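Local atomic coordinates of inositol dehydrogenase (Lactobacillus casei, PDB entry 4MKX), a protein that probably oxidises scyllo-inositol with NAD as hydride acceptor, as a sugar-alcohol dehydrogenase of the Gfo/Idh/MocA family. Residues I18-V23 against A313-I318; K111-D116 against I326-G331; A236-L241 against M246-A251. One frame throughout, in Å; residues are numbered along the deposited sequence.

Contact 1 (I18-V23 against A313-I318)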
ATOM      1  N   ILE A  18     -31.805  29.401   6.794  1.00 22.91           N
ATOM      2  CA  ILE A  18     -30.999  30.459   6.186  1.00 19.23           C
ATOM      3  C   ILE A  18     -31.254  30.466   4.686  1.00 20.85           C
ATOM      4  O   ILE A  18     -31.005  29.469   4.015  1.00 20.40           O
ATOM      5  CB  ILE A  18     -29.498  30.220   6.427  1.00 22.58           C
ATOM      6  CG1 ILE A  18     -29.204  30.092   7.921  1.00 22.80           C
ATOM      7  CG2 ILE A  18     -28.660  31.337   5.799  1.00 22.04           C
ATOM      8  CD1 ILE A  18     -29.556  31.328   8.719  1.00 25.58           C
ATOM      9  N   LYS A  19     -31.756  31.578   4.152  1.00 16.77           N
ATOM     10  CA  LYS A  19     -31.984  31.666   2.711  1.00 16.86           C
ATOM     11  C   LYS A  19     -30.731  32.232   2.057  1.00 14.72           C
ATOM     12  O   LYS A  19     -30.216  33.257   2.488  1.00 16.97           O
ATOM     13  CB  LYS A  19     -33.190  32.551   2.408  1.00 16.74           C
ATOM     14  CG  LYS A  19     -34.500  31.944   2.866  1.00 20.04           C
ATOM     15  CD  LYS A  19     -35.630  32.970   2.841  1.00 22.18           C
ATOM     16  CE  LYS A  19     -36.908  32.377   3.413  1.00 29.45           C
ATOM     17  NZ  LYS A  19     -37.663  33.379   4.218  0.42 25.89           N
ATOM     18  N   ILE A  20     -30.250  31.559   1.019  1.00 14.95           N
ATOM     19  CA  ILE A  20     -28.957  31.898   0.436  1.00 11.55           C
ATOM     20  C   ILE A  20     -29.109  32.308  -1.015  1.00 15.45           C
ATOM     21  O   ILE A  20     -29.878  31.708  -1.759  1.00 16.33           O
ATOM     22  CB  ILE A  20     -28.005  30.680   0.530  1.00 14.82           C
ATOM     23  CG1 ILE A  20     -27.796  30.332   2.007  1.00 15.15           C
ATOM     24  CG2 ILE A  20     -26.669  30.966  -0.165  1.00 14.76           C
ATOM     25  CD1 ILE A  20     -26.918  29.138   2.237  1.00 15.69           C
ATOM     26  N   GLY A  21     -28.380  33.340  -1.424  1.00 12.98           N
ATOM     27  CA  GLY A  21     -28.295  33.657  -2.837  1.00 14.43           C
ATOM     28  C   GLY A  21     -26.899  33.351  -3.333  1.00 12.56           C
ATOM     29  O   GLY A  21     -25.933  33.540  -2.603  1.00 17.65           O
ATOM     30  N   ILE A  22     -26.797  32.879  -4.569  1.00 13.34           N
ATOM     31  CA  ILE A  22     -25.512  32.512  -5.128  1.00 16.05           C
ATOM     32  C   ILE A  22     -25.231  33.318  -6.391  1.00 18.17           C
ATOM     33  O   ILE A  22     -26.143  33.644  -7.152  1.00 18.68           O
ATOM     34  CB  ILE A  22     -25.423  30.982  -5.406  1.00 14.54           C
ATOM     35  CG1 ILE A  22     -23.987  30.580  -5.754  1.00 13.50           C
ATOM     36  CG2 ILE A  22     -26.384  30.554  -6.519  1.00 16.42           C
ATOM     37  CD1 ILE A  22     -23.747  29.064  -5.687  1.00 16.14           C
ATOM     38  N   VAL A  23     -23.966  33.662  -6.601  1.00 14.35           N
ATOM     39  CA  VAL A  23     -23.541  34.231  -7.866  1.00 14.86           C
ATOM     40  C   VAL A  23     -22.397  33.370  -8.374  1.00 15.87           C
ATOM     41  O   VAL A  23     -21.518  32.984  -7.601  1.00 16.24           O
ATOM     42  CB  VAL A  23     -23.100  35.708  -7.731  1.00 16.65           C
ATOM     43  CG1 VAL A  23     -21.977  35.875  -6.691  1.00 15.22           C
ATOM     44  CG2 VAL A  23     -22.674  36.252  -9.090  1.00 15.56           C
ATOM     45  N   ALA A 313     -20.815  24.213   7.765  1.00 12.76           N
ATOM     46  CA  ALA A 313     -20.181  25.013   8.802  1.00 13.58           C
ATOM     47  C   ALA A 313     -20.560  26.491   8.675  1.00 15.61           C
ATOM     48  O   ALA A 313     -20.742  27.178   9.678  1.00 16.61           O
ATOM     49  CB  ALA A 313     -18.664  24.841   8.760  1.00 14.41           C
ATOM     50  N   PHE A 314     -20.674  26.979   7.443  1.00 12.87           N
ATOM     51  CA  PHE A 314     -21.053  28.372   7.224  1.00 12.05           C
ATOM     52  C   PHE A 314     -22.472  28.624   7.724  1.00 17.17           C
ATOM     53  O   PHE A 314     -22.721  29.583   8.462  1.00 16.62           O
ATOM     54  CB  PHE A 314     -20.906  28.734   5.747  1.00 12.20           C
ATOM     55  CG  PHE A 314     -21.415  30.105   5.403  1.00 14.13           C
ATOM     56  CD1 PHE A 314     -20.725  31.247   5.803  1.00 15.72           C
ATOM     57  CD2 PHE A 314     -22.569  30.244   4.655  1.00 15.94           C
ATOM     58  CE1 PHE A 314     -21.201  32.516   5.475  1.00 14.68           C
ATOM     59  CE2 PHE A 314     -23.051  31.504   4.324  1.00 14.53           C
ATOM     60  CZ  PHE A 314     -22.356  32.640   4.726  1.00 14.94           C
ATOM     61  N   VAL A 315     -23.390  27.742   7.347  1.00 14.10           N
ATOM     62  CA  VAL A 315     -24.783  27.852   7.778  1.00 14.24           C
ATOM     63  C   VAL A 315     -24.914  27.778   9.300  1.00 18.25           C
ATOM     64  O   VAL A 315     -25.620  28.592   9.906  1.00 18.24           O
ATOM     65  CB  VAL A 315     -25.669  26.794   7.091  1.00 14.86           C
ATOM     66  CG1 VAL A 315     -27.058  26.758   7.722  1.00 16.17           C
ATOM     67  CG2 VAL A 315     -25.776  27.084   5.604  1.00 16.04           C
ATOM     68  N   ASN A 316     -24.234  26.814   9.918  1.00 16.83           N
ATOM     69  CA  ASN A 316     -24.250  26.688  11.375  1.00 19.96           C
ATOM     70  C   ASN A 316     -23.612  27.875  12.095  1.00 23.64           C
ATOM     71  O   ASN A 316     -24.008  28.205  13.211  1.00 24.34           O
ATOM     72  CB  ASN A 316     -23.590  25.383  11.828  1.00 19.34           C
ATOM     73  CG  ASN A 316     -24.322  24.152  11.329  1.00 21.04           C
ATOM     74  OD1 ASN A 316     -25.425  24.241  10.798  1.00 19.53           O
ATOM     75  ND2 ASN A 316     -23.703  22.994  11.491  1.00 25.61           N
ATOM     76  N   SER A 317     -22.620  28.508  11.468  1.00 19.02           N
ATOM     77  CA  SER A 317     -21.944  29.654  12.082  1.00 21.71           C
ATOM     78  C   SER A 317     -22.902  30.824  12.275  1.00 22.61           C
ATOM     79  O   SER A 317     -22.795  31.577  13.243  1.00 23.68           O
ATOM     80  CB  SER A 317     -20.723  30.099  11.257  1.00 18.75           C
ATOM     81  OG  SER A 317     -21.101  30.821  10.095  1.00 17.48           O
ATOM     82  N   ILE A 318     -23.831  30.970  11.340  1.00 17.39           N
ATOM     83  CA  ILE A 318     -24.839  32.022  11.401  1.00 20.57           C
ATOM     84  C   ILE A 318     -25.903  31.678  12.433  1.00 25.23           C
ATOM     85  O   ILE A 318     -26.282  32.518  13.249  1.00 25.93           O
ATOM     86  CB  ILE A 318     -25.518  32.205  10.043  1.00 20.91           C
ATOM     87  CG1 ILE A 318     -24.505  32.696   9.002  1.00 20.76           C
ATOM     88  CG2 ILE A 318     -26.693  33.187  10.159  1.00 22.63           C
ATOM     89  CD1 ILE A 318     -25.015  32.620   7.578  1.00 18.42           C
TER
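Ile-18 meets Val-315 and Ile-318 through its longer branch: chi1 of -56° sets CG1 anti to the carbonyl carbon, and chi2 of -61° bends CD1 out of an extended path. Ile-18 CG1 then lies 4.0 Å from CG1 of Val-315, the two branches running alongside each other in opposing senses, while Ile-18 CD1 reaches CG2 of Ile-318 at 3.7 Å. Val-315 divides its methyls between two strand residues, since its CG2 turns to CD1 of Ile-20 at 4.1 Å. Both isoleucines point from the same side of strand 18-23, as expected two residues apart, and the strand and helix segments run at 130° to each other with their axes 10.2 Å apart. Contact is confined to Ile-18 and Ile-20; the side chain of Ile-22 stays 10.0 Å from the nearest atom of 313-318. Within the helix, Ile-318 CD1 sits 3.8 Å above the ring plane of Phe-314, toward the rim, and that ring also meets Phe-85 with nearly perpendicular planes. Strand 18-23 lies inside the parallel sheet of the Rossmann fold, so helix 304-319, from late in the chain, packs on the nucleotide-binding domain. Ser-317 OG bonds to Phe-314 O at 2.6 Å, inside the helix. Across the interface only carbon meets carbon; no hydrogen bond crosses, which implies that apolar burial and fit of methyl groups hold the helix to the strand.

Contact 2 (K111-D116 against I326-G331)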
ATOM      1  N   LYS A 111     -12.148  31.134  -2.821  1.00 11.40           N
ATOM      2  CA  LYS A 111     -10.810  31.672  -3.008  1.00 13.50           C
ATOM      3  C   LYS A 111     -10.614  32.123  -4.451  1.00 12.48           C
ATOM      4  O   LYS A 111     -11.339  31.687  -5.350  1.00 13.61           O
ATOM      5  CB  LYS A 111      -9.766  30.607  -2.630  1.00 16.38           C
ATOM      6  CG  LYS A 111      -9.767  29.347  -3.523  1.00 16.91           C
ATOM      7  CD  LYS A 111      -8.813  29.495  -4.723  1.00 21.42           C
ATOM      8  CE  LYS A 111      -9.012  28.373  -5.743  1.00 24.12           C
ATOM      9  NZ  LYS A 111      -8.205  28.593  -6.976  1.00 27.88           N
ATOM     10  N   PRO A 112      -9.643  33.021  -4.689  1.00 14.58           N
ATOM     11  CA  PRO A 112      -8.893  33.791  -3.696  1.00 13.69           C
ATOM     12  C   PRO A 112      -9.780  34.932  -3.257  1.00 13.45           C
ATOM     13  O   PRO A 112     -10.806  35.167  -3.898  1.00 16.33           O
ATOM     14  CB  PRO A 112      -7.723  34.359  -4.509  1.00 15.36           C
ATOM     15  CG  PRO A 112      -8.255  34.500  -5.883  1.00 18.14           C
ATOM     16  CD  PRO A 112      -9.260  33.368  -6.065  1.00 15.80           C
ATOM     17  N   ILE A 113      -9.417  35.626  -2.191  1.00 12.16           N
ATOM     18  CA  ILE A 113     -10.257  36.746  -1.764  1.00 12.20           C
ATOM     19  C   ILE A 113     -10.268  37.845  -2.825  1.00 16.38           C
ATOM     20  O   ILE A 113     -11.289  38.501  -3.057  1.00 15.28           O
ATOM     21  CB  ILE A 113      -9.826  37.280  -0.375  1.00 12.01           C
ATOM     22  CG1 ILE A 113     -10.872  38.245   0.189  1.00 14.18           C
ATOM     23  CG2 ILE A 113      -8.422  37.923  -0.407  1.00 14.51           C
ATOM     24  CD1 ILE A 113     -10.666  38.542   1.655  1.00 18.83           C
ATOM     25  N   GLY A 114      -9.128  38.024  -3.482  1.00 15.80           N
ATOM     26  CA  GLY A 114      -8.971  39.054  -4.487  1.00 15.65           C
ATOM     27  C   GLY A 114      -7.576  38.939  -5.067  1.00 16.08           C
ATOM     28  O   GLY A 114      -6.816  38.038  -4.684  1.00 15.85           O
ATOM     29  N   LEU A 115      -7.232  39.847  -5.975  1.00 14.90           N
ATOM     30  CA  LEU A 115      -5.981  39.744  -6.727  1.00 15.12           C
ATOM     31  C   LEU A 115      -4.998  40.880  -6.455  1.00 18.64           C
ATOM     32  O   LEU A 115      -3.791  40.749  -6.702  1.00 20.39           O
ATOM     33  CB  LEU A 115      -6.293  39.694  -8.221  1.00 16.65           C
ATOM     34  CG  LEU A 115      -7.272  38.585  -8.588  1.00 19.34           C
ATOM     35  CD1 LEU A 115      -7.717  38.716 -10.023  1.00 21.59           C
ATOM     36  CD2 LEU A 115      -6.634  37.234  -8.345  1.00 19.75           C
ATOM     37  N   ASP A 116      -5.520  41.995  -5.967  1.00 20.81           N
ATOM     38  CA  ASP A 116      -4.720  43.196  -5.750  1.00 21.82           C
ATOM     39  C   ASP A 116      -4.631  43.485  -4.262  1.00 21.28           C
ATOM     40  O   ASP A 116      -5.653  43.646  -3.604  1.00 20.60           O
ATOM     41  CB  ASP A 116      -5.364  44.382  -6.464  1.00 26.20           C
ATOM     42  CG  ASP A 116      -4.653  45.690  -6.177  1.00 22.99           C
ATOM     43  OD1 ASP A 116      -3.637  45.973  -6.843  1.00 32.40           O
ATOM     44  OD2 ASP A 116      -5.108  46.427  -5.281  1.00 27.60           O
ATOM     45  N   ILE A 326     -11.685  31.263   9.675  1.00 25.44           N
ATOM     46  CA  ILE A 326     -11.009  31.526   8.413  1.00 22.92           C
ATOM     47  C   ILE A 326     -11.255  32.985   8.043  1.00 24.54           C
ATOM     48  O   ILE A 326     -12.377  33.372   7.702  1.00 25.36           O
ATOM     49  CB  ILE A 326     -11.517  30.602   7.295  1.00 21.80           C
ATOM     50  CG1 ILE A 326     -11.376  29.137   7.713  1.00 22.49           C
ATOM     51  CG2 ILE A 326     -10.754  30.857   6.005  1.00 23.61           C
ATOM     52  CD1 ILE A 326     -12.016  28.158   6.749  1.00 21.77           C
ATOM     53  N   THR A 327     -10.205  33.796   8.112  1.00 16.70           N
ATOM     54  CA  THR A 327     -10.369  35.249   8.037  1.00 19.13           C
ATOM     55  C   THR A 327      -9.937  35.862   6.719  1.00 21.99           C
ATOM     56  O   THR A 327      -9.341  35.198   5.870  1.00 17.49           O
ATOM     57  CB  THR A 327      -9.575  35.943   9.152  1.00 22.55           C
ATOM     58  OG1 THR A 327      -8.173  35.796   8.898  1.00 25.55           O
ATOM     59  CG2 THR A 327      -9.906  35.318  10.483  1.00 24.55           C
ATOM     60  N   ALA A 328     -10.226  37.147   6.564  1.00 17.70           N
ATOM     61  CA  ALA A 328      -9.786  37.899   5.406  1.00 16.76           C
ATOM     62  C   ALA A 328      -8.266  37.901   5.362  1.00 16.17           C
ATOM     63  O   ALA A 328      -7.681  37.987   4.288  1.00 17.19           O
ATOM     64  CB  ALA A 328     -10.307  39.317   5.471  1.00 18.56           C
ATOM     65  N   GLU A 329      -7.643  37.807   6.532  1.00 16.32           N
ATOM     66  CA  GLU A 329      -6.185  37.801   6.626  1.00 19.37           C
ATOM     67  C   GLU A 329      -5.608  36.514   6.054  1.00 16.11           C
ATOM     68  O   GLU A 329      -4.546  36.530   5.439  1.00 18.00           O
ATOM     69  CB  GLU A 329      -5.726  37.961   8.077  1.00 20.32           C
ATOM     70  CG  GLU A 329      -4.196  37.989   8.257  1.00 22.19           C
ATOM     71  CD  GLU A 329      -3.556  39.267   7.734  1.00 26.80           C
ATOM     72  OE1 GLU A 329      -4.278  40.267   7.553  1.00 27.44           O
ATOM     73  OE2 GLU A 329      -2.328  39.277   7.501  1.00 31.24           O
ATOM     74  N   ASP A 330      -6.291  35.395   6.276  1.00 16.85           N
ATOM     75  CA  ASP A 330      -5.859  34.147   5.653  1.00 15.79           C
ATOM     76  C   ASP A 330      -5.942  34.309   4.145  1.00 14.31           C
ATOM     77  O   ASP A 330      -5.100  33.806   3.400  1.00 15.27           O
ATOM     78  CB  ASP A 330      -6.738  32.986   6.117  1.00 16.06           C
ATOM     79  CG  ASP A 330      -6.542  32.662   7.579  1.00 19.78           C
ATOM     80  OD1 ASP A 330      -5.381  32.647   8.030  1.00 19.96           O
ATOM     81  OD2 ASP A 330      -7.541  32.424   8.288  1.00 23.42           O
ATOM     82  N   GLY A 331      -6.958  35.032   3.689  1.00 14.35           N
ATOM     83  CA  GLY A 331      -7.093  35.334   2.279  1.00 13.95           C
ATOM     84  C   GLY A 331      -5.997  36.229   1.732  1.00 16.17           C
ATOM     85  O   GLY A 331      -5.426  35.944   0.677  1.00 14.04           O
TER
HETATM   86  O   HOH W   1      -6.748  34.717  -1.325  1.00 12.84           O
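One water is gripped from both segments: it accepts from Ile-113 N at 2.9 Å and donates to Gly-331 O at 2.7 Å, bridging the loop 111-116 of the Rossmann domain to the first turn of helix 328-347. That helix starts with a capping box formed by Thr-327 and Asp-330. The loop opens with Lys-111 and Pro-112, joined by a cis peptide and belonging to the EKP motif of the Gfo/Idh/MocA family. Beside the water, the two chains meet through Ile-113. Its chi1 of -168° carries CG1 anti to the backbone N, which sends CD1 to the methyl of Ala-328, 3.9 Å from its CB, and leaves CG2 against the backbone of Gly-331, 3.7 Å from its C. The CA atoms of Ile-113 and Gly-331 are only 5.3 Å apart, an approach consistent with glycine here, since a CB would face Ile-113 and probably crowd its CB. Phe-135 and Leu-137 of strand 135-137 and Ile-120 of helix 117-128 also touch Ile-113, placing it in an apolar core. Further along, Gly-114 O bonds to Thr-335 OG1, a second link between this loop and the same helix. In the capping box, Asp-330 N donates to Thr-327 OG1 at 3.3 Å. In the reciprocal bond, Thr-327 N reaches Asp-330 OD2 at 3.0 Å with a nearly straight N-H...O angle of 172°, meeting that oxygen on its anti side and 30° out of the carboxylate plane.

Contact 3 (A236-L241 against M246-A251)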
ATOM      1  N   ALA A 236       7.676  24.390  -9.596  1.00  9.61           N
ATOM      2  CA  ALA A 236       8.095  23.964  -8.290  1.00  9.97           C
ATOM      3  C   ALA A 236       8.622  25.166  -7.533  1.00 12.98           C
ATOM      4  O   ALA A 236       9.132  26.118  -8.131  1.00 12.24           O
ATOM      5  CB  ALA A 236       9.171  22.885  -8.408  1.00 10.77           C
ATOM      6  N   ALA A 237       8.513  25.113  -6.213  1.00  9.16           N
ATOM      7  CA  ALA A 237       8.964  26.214  -5.392  1.00  9.72           C
ATOM      8  C   ALA A 237       9.568  25.735  -4.094  1.00  9.15           C
ATOM      9  O   ALA A 237       9.151  24.717  -3.522  1.00 11.12           O
ATOM     10  CB  ALA A 237       7.799  27.166  -5.113  1.00 10.42           C
ATOM     11  N   LEU A 238      10.551  26.489  -3.611  1.00  8.63           N
ATOM     12  CA  LEU A 238      11.110  26.252  -2.297  1.00  8.34           C
ATOM     13  C   LEU A 238      10.857  27.515  -1.484  1.00 10.09           C
ATOM     14  O   LEU A 238      11.017  28.620  -1.988  1.00 13.59           O
ATOM     15  CB  LEU A 238      12.608  25.988  -2.401  1.00  9.37           C
ATOM     16  CG  LEU A 238      13.357  25.696  -1.111  1.00 10.76           C
ATOM     17  CD1 LEU A 238      12.810  24.446  -0.429  1.00 12.45           C
ATOM     18  CD2 LEU A 238      14.843  25.551  -1.454  1.00 12.67           C
ATOM     19  N   MET A 239      10.444  27.342  -0.239  1.00 11.24           N
ATOM     20  CA  MET A 239      10.045  28.472   0.588  1.00  9.09           C
ATOM     21  C   MET A 239      10.674  28.343   1.955  1.00 12.15           C
ATOM     22  O   MET A 239      10.747  27.258   2.531  1.00 12.59           O
ATOM     23  CB  MET A 239       8.519  28.512   0.714  1.00 12.23           C
ATOM     24  CG  MET A 239       7.822  28.479  -0.620  1.00 15.46           C
ATOM     25  SD  MET A 239       6.075  28.878  -0.495  1.00 20.14           S
ATOM     26  CE  MET A 239       5.546  27.556   0.567  1.00 19.34           C
ATOM     27  N   GLN A 240      11.130  29.470   2.487  1.00 11.69           N
ATOM     28  CA  GLN A 240      11.672  29.486   3.820  1.00  9.61           C
ATOM     29  C   GLN A 240      10.680  30.290   4.635  1.00 13.70           C
ATOM     30  O   GLN A 240      10.324  31.407   4.253  1.00 15.90           O
ATOM     31  CB  GLN A 240      13.008  30.208   3.805  1.00 13.56           C
ATOM     32  CG  GLN A 240      13.774  30.143   5.100  1.00 14.47           C
ATOM     33  CD  GLN A 240      15.216  30.591   4.886  1.00 20.18           C
ATOM     34  OE1 GLN A 240      15.462  31.660   4.323  1.00 21.20           O
ATOM     35  NE2 GLN A 240      16.161  29.768   5.304  1.00 18.75           N
ATOM     36  N   LEU A 241      10.221  29.711   5.736  1.00 13.85           N
ATOM     37  CA  LEU A 241       9.231  30.397   6.571  1.00 18.15           C
ATOM     38  C   LEU A 241       9.963  31.228   7.626  1.00 20.84           C
ATOM     39  O   LEU A 241      11.188  31.161   7.729  1.00 19.60           O
ATOM     40  CB  LEU A 241       8.287  29.390   7.216  1.00 19.07           C
ATOM     41  CG  LEU A 241       7.107  28.868   6.385  1.00 19.57           C
ATOM     42  CD1 LEU A 241       7.511  28.264   5.041  1.00 22.72           C
ATOM     43  CD2 LEU A 241       6.314  27.859   7.204  1.00 23.89           C
ATOM     44  N   MET A 246      10.897  24.859   6.438  1.00 10.24           N
ATOM     45  CA  MET A 246      11.036  24.716   5.008  1.00  9.45           C
ATOM     46  C   MET A 246       9.730  24.250   4.412  1.00  8.66           C
ATOM     47  O   MET A 246       9.001  23.496   5.033  1.00 10.79           O
ATOM     48  CB  MET A 246      12.143  23.713   4.713  1.00 10.05           C
ATOM     49  CG  MET A 246      13.465  24.149   5.296  1.00 10.72           C
ATOM     50  SD  MET A 246      14.744  22.909   5.124  1.00 14.07           S
ATOM     51  CE  MET A 246      14.290  21.748   6.378  1.00 13.92           C
ATOM     52  N   ALA A 247       9.449  24.702   3.200  1.00  9.57           N
ATOM     53  CA  ALA A 247       8.292  24.187   2.477  1.00  8.89           C
ATOM     54  C   ALA A 247       8.627  24.013   1.013  1.00 10.25           C
ATOM     55  O   ALA A 247       9.404  24.766   0.440  1.00 11.84           O
ATOM     56  CB  ALA A 247       7.077  25.097   2.642  1.00 11.00           C
ATOM     57  N   ILE A 248       8.041  22.981   0.420  1.00  8.90           N
ATOM     58  CA  ILE A 248       8.247  22.669  -0.981  1.00 10.38           C
ATOM     59  C   ILE A 248       6.882  22.595  -1.632  1.00  7.89           C
ATOM     60  O   ILE A 248       5.976  21.951  -1.095  1.00  9.87           O
ATOM     61  CB  ILE A 248       8.922  21.296  -1.124  1.00  8.78           C
ATOM     62  CG1 ILE A 248      10.325  21.345  -0.522  1.00 12.22           C
ATOM     63  CG2 ILE A 248       8.996  20.881  -2.587  1.00 12.78           C
ATOM     64  CD1 ILE A 248      11.001  20.015  -0.469  1.00 12.70           C
ATOM     65  N   LEU A 249       6.712  23.270  -2.766  1.00  9.52           N
ATOM     66  CA  LEU A 249       5.454  23.178  -3.504  1.00  9.38           C
ATOM     67  C   LEU A 249       5.695  22.637  -4.896  1.00 11.24           C
ATOM     68  O   LEU A 249       6.700  22.947  -5.514  1.00 10.01           O
ATOM     69  CB  LEU A 249       4.808  24.555  -3.650  1.00 13.88           C
ATOM     70  CG  LEU A 249       4.354  25.269  -2.391  1.00 17.42           C
ATOM     71  CD1 LEU A 249       3.646  26.561  -2.786  1.00 17.23           C
ATOM     72  CD2 LEU A 249       3.434  24.368  -1.591  1.00 15.72           C
ATOM     73  N   VAL A 250       4.764  21.833  -5.394  1.00 11.54           N
ATOM     74  CA  VAL A 250       4.745  21.522  -6.819  1.00  8.00           C
ATOM     75  C   VAL A 250       3.318  21.744  -7.289  1.00 10.52           C
ATOM     76  O   VAL A 250       2.369  21.352  -6.615  1.00 10.47           O
ATOM     77  CB  VAL A 250       5.191  20.083  -7.130  1.00  9.42           C
ATOM     78  CG1 VAL A 250       4.916  19.763  -8.596  1.00 11.56           C
ATOM     79  CG2 VAL A 250       6.670  19.904  -6.847  1.00 11.21           C
ATOM     80  N   ALA A 251       3.169  22.428  -8.417  1.00  9.92           N
ATOM     81  CA  ALA A 251       1.857  22.682  -9.000  1.00 11.25           C
ATOM     82  C   ALA A 251       1.936  22.266 -10.449  1.00 12.77           C
ATOM     83  O   ALA A 251       2.966  22.421 -11.099  1.00 13.46           O
ATOM     84  CB  ALA A 251       1.489  24.146  -8.895  1.00 13.94           C
TER
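Met-239 lies alongside Ala-247, its cross-strand partner, and reaches on to Leu-249. Met-239 CB is 3.9 Å from Ala-247 O, and its CG follows at 4.2 Å from the same oxygen. Met-239 SD passes Leu-249 CD1 at 4.1 Å; there the chain bends, chi3 -61°, and brings Met-239 CE to 3.6 Å from Ala-247 CB and 3.9 Å from Leu-249 CG. Ile-203 of helix 197-207 also touches Met-239. A serine in place of Met-239 removes SD and CE, which would probably open a gap between Ala-247, Leu-249 and that helix. Along the backbone, Ala-237 pairs with Leu-249 and Met-239 with Ala-247, both hydrogen-bonded antiparallel pairs: each residue's N meets its partner's O at 2.9 Å, N-H...O angles running from 149° to 167°. On the other face, Leu-238 CD1 packs 4.0 Å from Ile-248 CG1. That face meets the second subunit, where Ile-248 touches its own counterpart and Gln-240 OE1 bonds to Asn-348 of that chain. A hairpin with one face under helices and the other against a partner subunit is characteristic of the open-faced beta sheet of the Gfo/Idh/MocA C-terminal domain.

All three contacts are buried, yet in different settings. Contacts 1 and 2, with centres about 19 Å apart, join the Rossmann domain to two successive helices from the end of the chain, 304-319 and 328-347; no other subunit touches them. Contact 3 lies inside the C-terminal domain, about 35 Å from contact 1 between centres and on the opposite side of the chain's centre, and it takes part in the subunit interface. Helix 328-347 relates contacts 2 and 3: its beginning packs in contact 2, while its Leu-341 touches Ala-237 and Leu-249. Chemically, contact 1 is purely apolar, contact 2 adds a water bridge, and contact 3 has direct backbone hydrogen bonds.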